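Side-chain contacts in eukaryotic translation initiation factor 2D (Homo sapiens, PDB 5W2F), which delivers tRNA to the P-site of the eukaryotic ribosome in a GTP-independent manner, its C-terminal part, present here, carrying SWIB/MDM2 and SUI1 domains: residues Val128-Glu133 against Pro158-Lys163; Ser141-Leu146 against Ala152-Asn157; Ala118-Asn123 against Gln167-Gly172; Leu181-Glu184 against Pro189-His192. One frame throughout, in Å; residues are numbered along the deposited sequence.

Contact 1 of 4, residues Val128-Glu133 against Pro158-Lys163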
loop_
_atom_site.group_PDB
_atom_site.type_symbol
_atom_site.label_atom_id
_atom_site.label_comp_id
_atom_site.label_asym_id
_atom_site.label_seq_id
_atom_site.Cartn_x
_atom_site.Cartn_y
_atom_site.Cartn_z
ATOM N N VAL A 128 -5.826 14.602 -16.392
ATOM C CA VAL A 128 -5.126 14.812 -15.127
ATOM C C VAL A 128 -4.827 13.463 -14.484
ATOM O O VAL A 128 -5.723 12.626 -14.354
ATOM C CB VAL A 128 -5.962 15.697 -14.190
ATOM C CG1 VAL A 128 -5.242 15.915 -12.868
ATOM C CG2 VAL A 128 -6.357 17.017 -14.886
ATOM N N VAL A 129 -3.565 13.267 -14.093
ATOM C CA VAL A 129 -3.080 11.976 -13.602
ATOM C C VAL A 129 -2.485 12.136 -12.216
ATOM O O VAL A 129 -1.477 12.839 -12.052
ATOM C CB VAL A 129 -2.049 11.353 -14.558
ATOM C CG1 VAL A 129 -1.737 9.914 -14.129
ATOM C CG2 VAL A 129 -2.543 11.417 -16.004
ATOM N N ARG A 130 -3.126 11.494 -11.231
ATOM C CA ARG A 130 -2.760 11.569 -9.822
ATOM C C ARG A 130 -2.225 10.215 -9.339
ATOM O O ARG A 130 -2.666 9.174 -9.804
ATOM C CB ARG A 130 -4.055 11.908 -9.023
ATOM C CG ARG A 130 -3.932 11.907 -7.510
ATOM C CD ARG A 130 -5.269 12.200 -6.863
ATOM N NE ARG A 130 -5.687 13.585 -7.113
ATOM C CZ ARG A 130 -5.549 14.609 -6.280
ATOM N NH1 ARG A 130 -5.032 14.459 -5.076
ATOM N NH2 ARG A 130 -5.930 15.811 -6.669
ATOM N N ASN A 131 -1.299 10.273 -8.379
ATOM C CA ASN A 131 -0.729 9.132 -7.654
ATOM C C ASN A 131 0.320 8.340 -8.401
ATOM O O ASN A 131 0.619 7.204 -8.043
ATOM C CB ASN A 131 -1.808 8.209 -7.068
ATOM C CG ASN A 131 -2.502 8.821 -5.903
ATOM O OD1 ASN A 131 -1.903 9.582 -5.122
ATOM N ND2 ASN A 131 -3.760 8.463 -5.737
ATOM N N LEU A 132 0.957 8.955 -9.388
ATOM C CA LEU A 132 2.025 8.266 -10.085
ATOM C C LEU A 132 3.142 7.887 -9.121
ATOM O O LEU A 132 3.717 6.802 -9.239
ATOM C CB LEU A 132 2.580 9.128 -11.217
ATOM C CG LEU A 132 1.623 9.310 -12.400
ATOM C CD1 LEU A 132 2.085 10.470 -13.273
ATOM C CD2 LEU A 132 1.512 8.036 -13.215
ATOM N N GLU A 133 3.457 8.768 -8.170
ATOM C CA GLU A 133 4.570 8.525 -7.263
ATOM C C GLU A 133 4.292 7.328 -6.347
ATOM O O GLU A 133 5.219 6.690 -5.882
ATOM C CB GLU A 133 4.886 9.789 -6.449
ATOM C CG GLU A 133 5.315 10.993 -7.324
ATOM C CD GLU A 133 5.015 12.414 -6.736
ATOM O OE1 GLU A 133 3.859 12.779 -6.397
ATOM O OE2 GLU A 133 5.951 13.216 -6.627
ATOM N N PRO A 158 1.301 20.712 -8.286
ATOM C CA PRO A 158 0.790 20.061 -7.072
ATOM C C PRO A 158 -0.643 19.576 -7.261
ATOM O O PRO A 158 -1.466 20.272 -7.856
ATOM C CB PRO A 158 0.855 21.172 -6.021
ATOM C CG PRO A 158 1.889 22.104 -6.530
ATOM C CD PRO A 158 1.726 22.093 -8.019
ATOM N N ALA A 159 -0.920 18.368 -6.788
ATOM C CA ALA A 159 -2.252 17.814 -6.850
ATOM C C ALA A 159 -3.046 18.367 -5.679
ATOM O O ALA A 159 -2.624 18.243 -4.552
ATOM C CB ALA A 159 -2.203 16.314 -6.773
ATOM N N PRO A 160 -4.200 18.991 -5.942
ATOM C CA PRO A 160 -4.987 19.516 -4.820
ATOM C C PRO A 160 -5.477 18.409 -3.899
ATOM O O PRO A 160 -5.909 17.341 -4.370
ATOM C CB PRO A 160 -6.158 20.231 -5.495
ATOM C CG PRO A 160 -6.204 19.705 -6.874
ATOM C CD PRO A 160 -4.827 19.260 -7.244
ATOM N N GLY A 161 -5.356 18.639 -2.599
ATOM C CA GLY A 161 -5.838 17.683 -1.621
ATOM C C GLY A 161 -4.906 17.588 -0.453
ATOM O O GLY A 161 -4.017 18.423 -0.290
ATOM N N ALA A 162 -5.103 16.549 0.350
ATOM C CA ALA A 162 -4.357 16.362 1.596
ATOM C C ALA A 162 -2.909 15.915 1.346
ATOM O O ALA A 162 -1.975 16.404 1.991
ATOM C CB ALA A 162 -5.092 15.359 2.482
ATOM N N LYS A 163 -2.719 14.988 0.411
ATOM C CA LYS A 163 -1.393 14.395 0.179
ATOM C C LYS A 163 -0.470 15.357 -0.558
ATOM O O LYS A 163 -0.886 15.992 -1.532
ATOM C CB LYS A 163 -1.520 13.116 -0.640
ATOM C CG LYS A 163 -0.260 12.261 -0.699
ATOM C CD LYS A 163 -0.376 11.168 -1.756
ATOM C CE LYS A 163 -1.591 10.292 -1.549
ATOM N NZ LYS A 163 -1.455 9.036 -2.306
HETATM O O HOH W 1 -3.078 15.867 -3.057
#
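In the SUI1 domain the hairpin loop between strands 154-158 and 166-171 folds back toward the end of strand 124-130, and two side chains from that strand end, Arg130 and Asn131, reach across to Pro160 and Lys163. Arg130 carries most of the contact. Its chain runs out with CG anti to the backbone N (chi1 174°) and bends at chi3, which brings the guanidinium edge to a single backbone acceptor. The stronger bond runs from Arg130 NH2 to Pro160 O over 2.8 Å, in the carbonyl plane and on a lone pair; a second one, from Arg130 NH1 to the same oxygen, is weak. Ala159 CB sits over one face of the guanidinium, 3.8 Å from Arg130 NH2 and offset toward the rim, while Pro160 CD brushes that same nitrogen. A water ties the loop together: it donates to Ala159 O, lies 2.7 Å from Lys163 O, to which it also donates, and accepts weakly from Arg130 NH1. Asn131 is also held by its ND2, bonded to Pro112 O. The Asn131 and Lys163 side chains cross at about a right angle: Lys163 NZ donates to Asn131 OD1 over 2.9 Å from above the carbonyl plane, 47° out of it.

Contact 2 of 4, residues Ser141-Leu146 against Ala152-Asn157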
loop_
_atom_site.group_PDB
_atom_site.type_symbol
_atom_site.label_atom_id
_atom_site.label_comp_id
_atom_site.label_asym_id
_atom_site.label_seq_id
_atom_site.Cartn_x
_atom_site.Cartn_y
_atom_site.Cartn_z
ATOM N N SER A 141 9.150 12.689 -15.544
ATOM C CA SER A 141 9.446 11.708 -16.582
ATOM C C SER A 141 8.201 11.308 -17.370
ATOM O O SER A 141 8.180 11.303 -18.607
ATOM C CB SER A 141 10.065 10.469 -15.977
ATOM O OG SER A 141 10.271 9.503 -16.966
ATOM N N VAL A 142 7.143 11.002 -16.641
ATOM C CA VAL A 142 5.869 10.676 -17.283
ATOM C C VAL A 142 5.378 11.835 -18.162
ATOM O O VAL A 142 4.938 11.615 -19.300
ATOM C CB VAL A 142 4.815 10.275 -16.244
ATOM C CG1 VAL A 142 3.450 10.134 -16.889
ATOM C CG2 VAL A 142 5.215 8.976 -15.546
ATOM N N ALA A 143 5.505 13.062 -17.660
ATOM C CA ALA A 143 5.117 14.237 -18.440
ATOM C C ALA A 143 5.889 14.372 -19.742
ATOM O O ALA A 143 5.299 14.689 -20.777
ATOM C CB ALA A 143 5.213 15.502 -17.613
ATOM N N ALA A 144 7.180 14.068 -19.700
ATOM C CA ALA A 144 8.024 14.135 -20.899
ATOM C C ALA A 144 7.666 13.041 -21.910
ATOM O O ALA A 144 7.528 13.300 -23.107
ATOM C CB ALA A 144 9.508 14.099 -20.543
ATOM N N ILE A 145 7.480 11.827 -21.423
ATOM C CA ILE A 145 7.078 10.718 -22.272
ATOM C C ILE A 145 5.731 11.017 -22.956
ATOM O O ILE A 145 5.574 10.819 -24.168
ATOM C CB ILE A 145 6.977 9.409 -21.458
ATOM C CG1 ILE A 145 8.364 8.936 -21.001
ATOM C CG2 ILE A 145 6.273 8.329 -22.268
ATOM C CD1 ILE A 145 8.309 7.908 -19.892
ATOM N N LEU A 146 4.765 11.482 -22.169
ATOM C CA LEU A 146 3.447 11.765 -22.710
ATOM C C LEU A 146 3.421 12.970 -23.649
ATOM O O LEU A 146 2.645 12.980 -24.602
ATOM C CB LEU A 146 2.418 11.961 -21.596
ATOM C CG LEU A 146 2.109 10.692 -20.804
ATOM C CD1 LEU A 146 1.186 11.043 -19.651
ATOM C CD2 LEU A 146 1.433 9.661 -21.693
ATOM N N ALA A 152 1.086 16.699 -27.360
ATOM C CA ALA A 152 0.301 17.659 -26.614
ATOM C C ALA A 152 1.099 18.113 -25.405
ATOM O O ALA A 152 1.866 17.342 -24.821
ATOM C CB ALA A 152 -1.002 17.028 -26.158
ATOM N N SER A 153 0.900 19.369 -25.035
ATOM C CA SER A 153 1.591 19.971 -23.923
ATOM C C SER A 153 1.279 19.257 -22.604
ATOM O O SER A 153 0.127 18.950 -22.303
ATOM C CB SER A 153 1.178 21.422 -23.790
ATOM O OG SER A 153 1.921 22.043 -22.765
ATOM N N THR A 154 2.322 19.036 -21.813
ATOM C CA THR A 154 2.180 18.515 -20.480
ATOM C C THR A 154 2.789 19.453 -19.485
ATOM O O THR A 154 3.762 20.185 -19.778
ATOM C CB THR A 154 2.858 17.149 -20.318
ATOM O OG1 THR A 154 4.273 17.271 -20.502
ATOM C CG2 THR A 154 2.296 16.136 -21.290
ATOM N N THR A 155 2.255 19.392 -18.281
ATOM C CA THR A 155 2.767 20.142 -17.130
ATOM C C THR A 155 2.699 19.271 -15.884
ATOM O O THR A 155 1.901 18.332 -15.827
ATOM C CB THR A 155 1.939 21.420 -16.859
ATOM O OG1 THR A 155 0.575 21.073 -16.601
ATOM C CG2 THR A 155 1.987 22.361 -18.028
ATOM N N VAL A 156 3.512 19.606 -14.896
ATOM C CA VAL A 156 3.469 18.979 -13.583
ATOM C C VAL A 156 3.170 20.058 -12.555
ATOM O O VAL A 156 3.819 21.102 -12.533
ATOM C CB VAL A 156 4.801 18.311 -13.251
ATOM C CG1 VAL A 156 4.788 17.749 -11.839
ATOM C CG2 VAL A 156 5.136 17.263 -14.293
ATOM N N ASN A 157 2.201 19.784 -11.695
ATOM C CA ASN A 157 1.736 20.743 -10.690
ATOM C C ASN A 157 1.386 19.993 -9.414
ATOM O O ASN A 157 1.134 18.770 -9.443
ATOM C CB ASN A 157 0.437 21.441 -11.126
ATOM C CG ASN A 157 0.553 22.178 -12.439
ATOM O OD1 ASN A 157 -0.301 22.045 -13.317
ATOM N ND2 ASN A 157 1.590 22.973 -12.572
#
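Ala143 and Thr154 meet where helix 139-150 runs alongside strand 154-158, and a side-chain hydroxyl bonds to a helix carbonyl between them. Thr154 OG1 donates to Ala143 O over 2.8 Å, approaching from above the carbonyl plane, 58° out of it, and not along a lone pair. The torsion of Thr154 (chi1 64°) sets OG1 between its own backbone N and carbonyl carbon, and from there the hydroxyl faces the helix while CG2 turns toward Leu146, 4.2 Å from Leu146 CB. Ala143 CB points at the strand and lies 3.5 Å from Thr154 OG1; it also makes an apolar contact with Val156 CG2 at 3.8 Å, and this one methyl thus touches both strand residues whose side chains face the helix. One shell further out, Gln147 OE1 accepts from Thr154 N, and Ile170 of the adjacent strand packs against both Leu146 and Thr154. The helix and strand segments run nearly antiparallel, at 167°, with axes 7.8 Å apart. Such a helix packed on one face of a beta sheet, joined to its edge strand by a short connection, is the alpha/beta layering of the SUI1 fold.

Contact 3 of 4, residues Ala118-Asn123 against Gln167-Gly172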
loop_
_atom_site.group_PDB
_atom_site.type_symbol
_atom_site.label_atom_id
_atom_site.label_comp_id
_atom_site.label_asym_id
_atom_site.label_seq_id
_atom_site.Cartn_x
_atom_site.Cartn_y
_atom_site.Cartn_z
ATOM N N ALA A 118 -11.018 16.611 -17.563
ATOM C CA ALA A 118 -11.546 17.818 -16.953
ATOM C C ALA A 118 -11.578 18.936 -17.963
ATOM O O ALA A 118 -10.976 18.842 -19.034
ATOM C CB ALA A 118 -10.695 18.228 -15.762
ATOM N N GLN A 119 -12.346 19.962 -17.617
ATOM C CA GLN A 119 -12.424 21.177 -18.424
ATOM C C GLN A 119 -11.570 22.291 -17.844
ATOM O O GLN A 119 -11.723 22.628 -16.687
ATOM C CB GLN A 119 -13.861 21.639 -18.487
ATOM C CG GLN A 119 -14.767 20.695 -19.247
ATOM C CD GLN A 119 -14.351 20.546 -20.700
ATOM O OE1 GLN A 119 -13.908 21.503 -21.337
ATOM N NE2 GLN A 119 -14.458 19.339 -21.213
ATOM N N ARG A 120 -10.658 22.824 -18.653
ATOM C CA ARG A 120 -9.829 24.001 -18.286
ATOM C C ARG A 120 -10.407 25.326 -18.811
ATOM O O ARG A 120 -10.001 26.410 -18.388
ATOM C CB ARG A 120 -8.391 23.812 -18.787
ATOM C CG ARG A 120 -7.454 23.190 -17.763
ATOM C CD ARG A 120 -6.887 24.247 -16.831
ATOM N NE ARG A 120 -5.899 23.713 -15.894
ATOM C CZ ARG A 120 -5.238 24.442 -14.991
ATOM N NH1 ARG A 120 -5.447 25.756 -14.885
ATOM N NH2 ARG A 120 -4.360 23.852 -14.185
ATOM N N ALA A 121 -11.343 25.220 -19.745
ATOM C CA ALA A 121 -12.010 26.359 -20.335
ATOM C C ALA A 121 -13.340 25.786 -20.777
ATOM O O ALA A 121 -13.585 24.566 -20.609
ATOM C CB ALA A 121 -11.212 26.897 -21.525
ATOM N N SER A 122 -14.166 26.646 -21.360
ATOM C CA SER A 122 -15.487 26.267 -21.866
ATOM C C SER A 122 -15.454 25.069 -22.821
ATOM O O SER A 122 -16.400 24.279 -22.848
ATOM C CB SER A 122 -16.159 27.461 -22.563
ATOM O OG SER A 122 -15.435 27.866 -23.716
ATOM N N ASN A 123 -14.378 24.943 -23.600
ATOM C CA ASN A 123 -14.211 23.788 -24.472
ATOM C C ASN A 123 -12.745 23.354 -24.625
ATOM O O ASN A 123 -12.336 22.941 -25.715
ATOM C CB ASN A 123 -14.857 24.074 -25.839
ATOM C CG ASN A 123 -15.301 22.805 -26.554
ATOM O OD1 ASN A 123 -16.247 22.140 -26.130
ATOM N ND2 ASN A 123 -14.618 22.467 -27.641
ATOM N N GLN A 167 0.813 15.989 -9.726
ATOM C CA GLN A 167 0.013 15.410 -10.796
ATOM C C GLN A 167 0.536 15.888 -12.149
ATOM O O GLN A 167 1.190 16.939 -12.260
ATOM C CB GLN A 167 -1.463 15.785 -10.648
ATOM C CG GLN A 167 -1.744 17.273 -10.721
ATOM C CD GLN A 167 -3.197 17.557 -10.467
ATOM O OE1 GLN A 167 -3.886 16.770 -9.825
ATOM N NE2 GLN A 167 -3.650 18.687 -10.908
ATOM N N VAL A 168 0.276 15.089 -13.173
ATOM C CA VAL A 168 0.570 15.441 -14.541
ATOM C C VAL A 168 -0.719 15.878 -15.215
ATOM O O VAL A 168 -1.734 15.202 -15.110
ATOM C CB VAL A 168 1.183 14.259 -15.294
ATOM C CG1 VAL A 168 1.416 14.577 -16.762
ATOM C CG2 VAL A 168 2.464 13.805 -14.613
ATOM N N GLN A 169 -0.658 17.000 -15.923
ATOM C CA GLN A 169 -1.736 17.433 -16.788
ATOM C C GLN A 169 -1.279 17.371 -18.224
ATOM O O GLN A 169 -0.169 17.835 -18.544
ATOM C CB GLN A 169 -2.155 18.828 -16.406
ATOM C CG GLN A 169 -2.838 18.874 -15.062
ATOM C CD GLN A 169 -3.475 20.227 -14.784
ATOM O OE1 GLN A 169 -2.957 21.267 -15.219
ATOM N NE2 GLN A 169 -4.597 20.228 -14.054
ATOM N N ILE A 170 -2.137 16.844 -19.084
ATOM C CA ILE A 170 -1.857 16.810 -20.510
ATOM C C ILE A 170 -3.018 17.490 -21.239
ATOM O O ILE A 170 -4.168 17.203 -20.954
ATOM C CB ILE A 170 -1.692 15.377 -21.064
ATOM C CG1 ILE A 170 -0.821 14.506 -20.143
ATOM C CG2 ILE A 170 -1.136 15.438 -22.489
ATOM C CD1 ILE A 170 -1.645 13.662 -19.160
ATOM N N GLN A 171 -2.704 18.399 -22.165
ATOM C CA GLN A 171 -3.763 19.018 -22.956
ATOM C C GLN A 171 -4.492 17.946 -23.776
ATOM O O GLN A 171 -3.876 17.020 -24.311
ATOM C CB GLN A 171 -3.169 20.084 -23.874
ATOM C CG GLN A 171 -2.680 21.314 -23.146
ATOM C CD GLN A 171 -3.768 22.057 -22.385
ATOM O OE1 GLN A 171 -3.577 22.440 -21.225
ATOM N NE2 GLN A 171 -4.907 22.271 -23.033
ATOM N N GLY A 172 -5.814 18.068 -23.827
ATOM C CA GLY A 172 -6.639 17.187 -24.616
ATOM C C GLY A 172 -7.040 15.914 -23.882
ATOM O O GLY A 172 -6.830 15.779 -22.680
#
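Arg120 and Gln169 face each other with their side chains crossing at about a right angle, and their flat ends are nearly perpendicular as well: the guanidinium and amide planes stand 81° apart. The single bond between them runs from Arg120 NH2 to Gln169 OE1 over 3.1 Å, with an N-H...O angle of 145°. At the acceptor, the donor lies in the carbonyl plane and on a lone pair. At the donor, the oxygen is tilted out of the guanidinium plane, so the amide meets the edge of the arginine without pairing flat against it. Gln169 NE2 comes to 3.6 Å from the same Arg120 NH2. Gln169 holds its amide out with an extended chain beyond CG, whereas Arg120 bends at chi2 (-84°) to swing its guanidinium across to the glutamine. The contact is a small one at the surface, a single bond with little buried area. Behind it, Gln169 is flanked by Thr155 and Asn157 of strand 154-158, and Arg120 rests on Val126 of strand 124-130. That strand lies between 113-121 and 166-171 in the sheet, and the arginine therefore spans one intervening strand, while Val168 and Ile170 turn to helix 139-150.

Contact 4 of 4, residues Leu181-Glu184 against Pro189-His192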
loop_
_atom_site.group_PDB
_atom_site.type_symbol
_atom_site.label_atom_id
_atom_site.label_comp_id
_atom_site.label_asym_id
_atom_site.label_seq_id
_atom_site.Cartn_x
_atom_site.Cartn_y
_atom_site.Cartn_z
ATOM N N LEU A 181 0.773 3.531 -21.441
ATOM C CA LEU A 181 1.937 3.775 -20.607
ATOM C C LEU A 181 1.891 2.930 -19.345
ATOM O O LEU A 181 2.877 2.271 -18.987
ATOM C CB LEU A 181 2.044 5.263 -20.252
ATOM C CG LEU A 181 3.287 5.668 -19.433
ATOM C CD1 LEU A 181 4.564 5.322 -20.188
ATOM C CD2 LEU A 181 3.292 7.140 -19.042
ATOM N N LEU A 182 0.756 2.948 -18.660
ATOM C CA LEU A 182 0.654 2.305 -17.365
ATOM C C LEU A 182 0.482 0.794 -17.456
ATOM O O LEU A 182 1.096 0.071 -16.680
ATOM C CB LEU A 182 -0.485 2.919 -16.550
ATOM C CG LEU A 182 -0.350 4.405 -16.285
ATOM C CD1 LEU A 182 -1.573 4.932 -15.535
ATOM C CD2 LEU A 182 0.928 4.789 -15.541
ATOM N N LEU A 183 -0.364 0.320 -18.369
ATOM C CA LEU A 183 -0.639 -1.118 -18.467
ATOM C C LEU A 183 0.377 -1.853 -19.307
ATOM O O LEU A 183 0.721 -2.976 -18.999
ATOM C CB LEU A 183 -2.023 -1.377 -19.074
ATOM C CG LEU A 183 -3.211 -0.771 -18.324
ATOM C CD1 LEU A 183 -4.494 -1.058 -19.090
ATOM C CD2 LEU A 183 -3.324 -1.351 -16.931
ATOM N N GLU A 184 0.825 -1.248 -20.399
ATOM C CA GLU A 184 1.712 -1.946 -21.326
ATOM C C GLU A 184 3.169 -1.670 -20.984
ATOM O O GLU A 184 3.939 -2.603 -20.746
ATOM C CB GLU A 184 1.386 -1.586 -22.768
ATOM C CG GLU A 184 0.009 -2.013 -23.230
ATOM C CD GLU A 184 -0.251 -1.630 -24.695
ATOM O OE1 GLU A 184 0.638 -1.849 -25.556
ATOM O OE2 GLU A 184 -1.342 -1.087 -24.989
ATOM N N PRO A 189 -1.017 -3.159 -12.460
ATOM C CA PRO A 189 -2.301 -3.875 -12.437
ATOM C C PRO A 189 -3.480 -2.951 -12.746
ATOM O O PRO A 189 -3.633 -1.900 -12.116
ATOM C CB PRO A 189 -2.403 -4.383 -10.994
ATOM C CG PRO A 189 -1.053 -4.244 -10.440
ATOM C CD PRO A 189 -0.433 -3.072 -11.118
ATOM N N ARG A 190 -4.333 -3.386 -13.665
ATOM C CA ARG A 190 -5.504 -2.630 -14.033
ATOM C C ARG A 190 -6.418 -2.322 -12.843
ATOM O O ARG A 190 -7.021 -1.263 -12.802
ATOM C CB ARG A 190 -6.258 -3.394 -15.125
ATOM C CG ARG A 190 -7.586 -2.810 -15.538
ATOM C CD ARG A 190 -7.517 -1.368 -16.043
ATOM N NE ARG A 190 -8.858 -0.914 -16.415
ATOM C CZ ARG A 190 -9.830 -0.621 -15.549
ATOM N NH1 ARG A 190 -9.619 -0.674 -14.227
ATOM N NH2 ARG A 190 -11.039 -0.264 -16.014
ATOM N N LYS A 191 -6.504 -3.231 -11.869
ATOM C CA LYS A 191 -7.385 -3.017 -10.724
ATOM C C LYS A 191 -6.964 -1.819 -9.874
ATOM O O LYS A 191 -7.728 -1.368 -9.024
ATOM C CB LYS A 191 -7.486 -4.279 -9.864
ATOM C CG LYS A 191 -6.266 -4.634 -9.060
ATOM C CD LYS A 191 -6.517 -5.875 -8.211
ATOM C CE LYS A 191 -5.240 -6.423 -7.620
ATOM N NZ LYS A 191 -5.473 -7.731 -6.940
ATOM N N HIS A 192 -5.736 -1.328 -10.087
ATOM C CA HIS A 192 -5.230 -0.196 -9.327
ATOM C C HIS A 192 -5.170 1.090 -10.120
ATOM O O HIS A 192 -4.553 2.062 -9.679
ATOM C CB HIS A 192 -3.856 -0.535 -8.736
ATOM C CG HIS A 192 -3.931 -1.557 -7.652
ATOM N ND1 HIS A 192 -4.786 -1.419 -6.581
ATOM C CD2 HIS A 192 -3.287 -2.733 -7.475
ATOM C CE1 HIS A 192 -4.655 -2.463 -5.782
ATOM N NE2 HIS A 192 -3.754 -3.277 -6.306
#
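Leu183 and Arg190 supply nearly all of the surface buried here, with Pro189 adding a small share. The touching is done by one methyl group: Leu183 CD2 lies 3.8 Å from Arg190 CA and 4.0 Å from Arg190 CB, and reaches the backbone nitrogen as well, with Arg190 N also 4.0 Å away. The leucine thus packs against the root of the arginine and the main chain beside it, not against the charged end. Its CG stands anti to the carbonyl carbon (chi1 -59°); chi2 of 177° sends CD1 out anti to CA, and the other branch, CD2, is the one that meets the loop, although the CB itself is not aimed there. Pro189 joins through its carbonyl carbon, which Leu183 CD2 approaches at 4.5 Å, whereas the CB of the proline points away from the helix. The loop backbone that the methyl touches has a turn of its own: His192 N bonds to Pro189 O over 3.0 Å, closing the short 3-10 segment at 190-191. On the helix side, a wider pi-type turn spans 181-184, and Leu182 exchanges a backbone bond with Leu188. Leu183 also touches Ile193, and His192 pairs through its backbone with Ile113. This is van der Waals packing of one methyl on the loop backbone, at the surface, where the end of helix 175-185 is followed by a short loop with a 3-10 turn that leads strand 193-194 into the edge of the sheet, alongside strand 113-121, in the SUI1 part of the molecule.

In the fold
The four contacts lie in one alpha/beta unit, the SUI1 domain. Contacts 1, 2 and 3 are joined through the sheet: Val129 N lies 2.9 Å from Val168 O, and Thr155 O 2.9 Å from Gln169 N, both probable hydrogen bonds. Contacts 2 and 3 are the nearest pair, with centres about 12 Å apart. Along the chain, contacts 1 and 2 both nest inside the loop closed by contact 3, whereas contact 4 follows in series. Two leucines connect contact 4 to the others: Leu181 packs on helix 139-150, its CD2 reaching Val142 CG1 at 3.7 Å, while Leu182 CD2 meets Leu132 CD2 of contact 1 at 4.0 Å. Contacts 3 and 4 do not touch, their nearest atoms being about 8 Å apart.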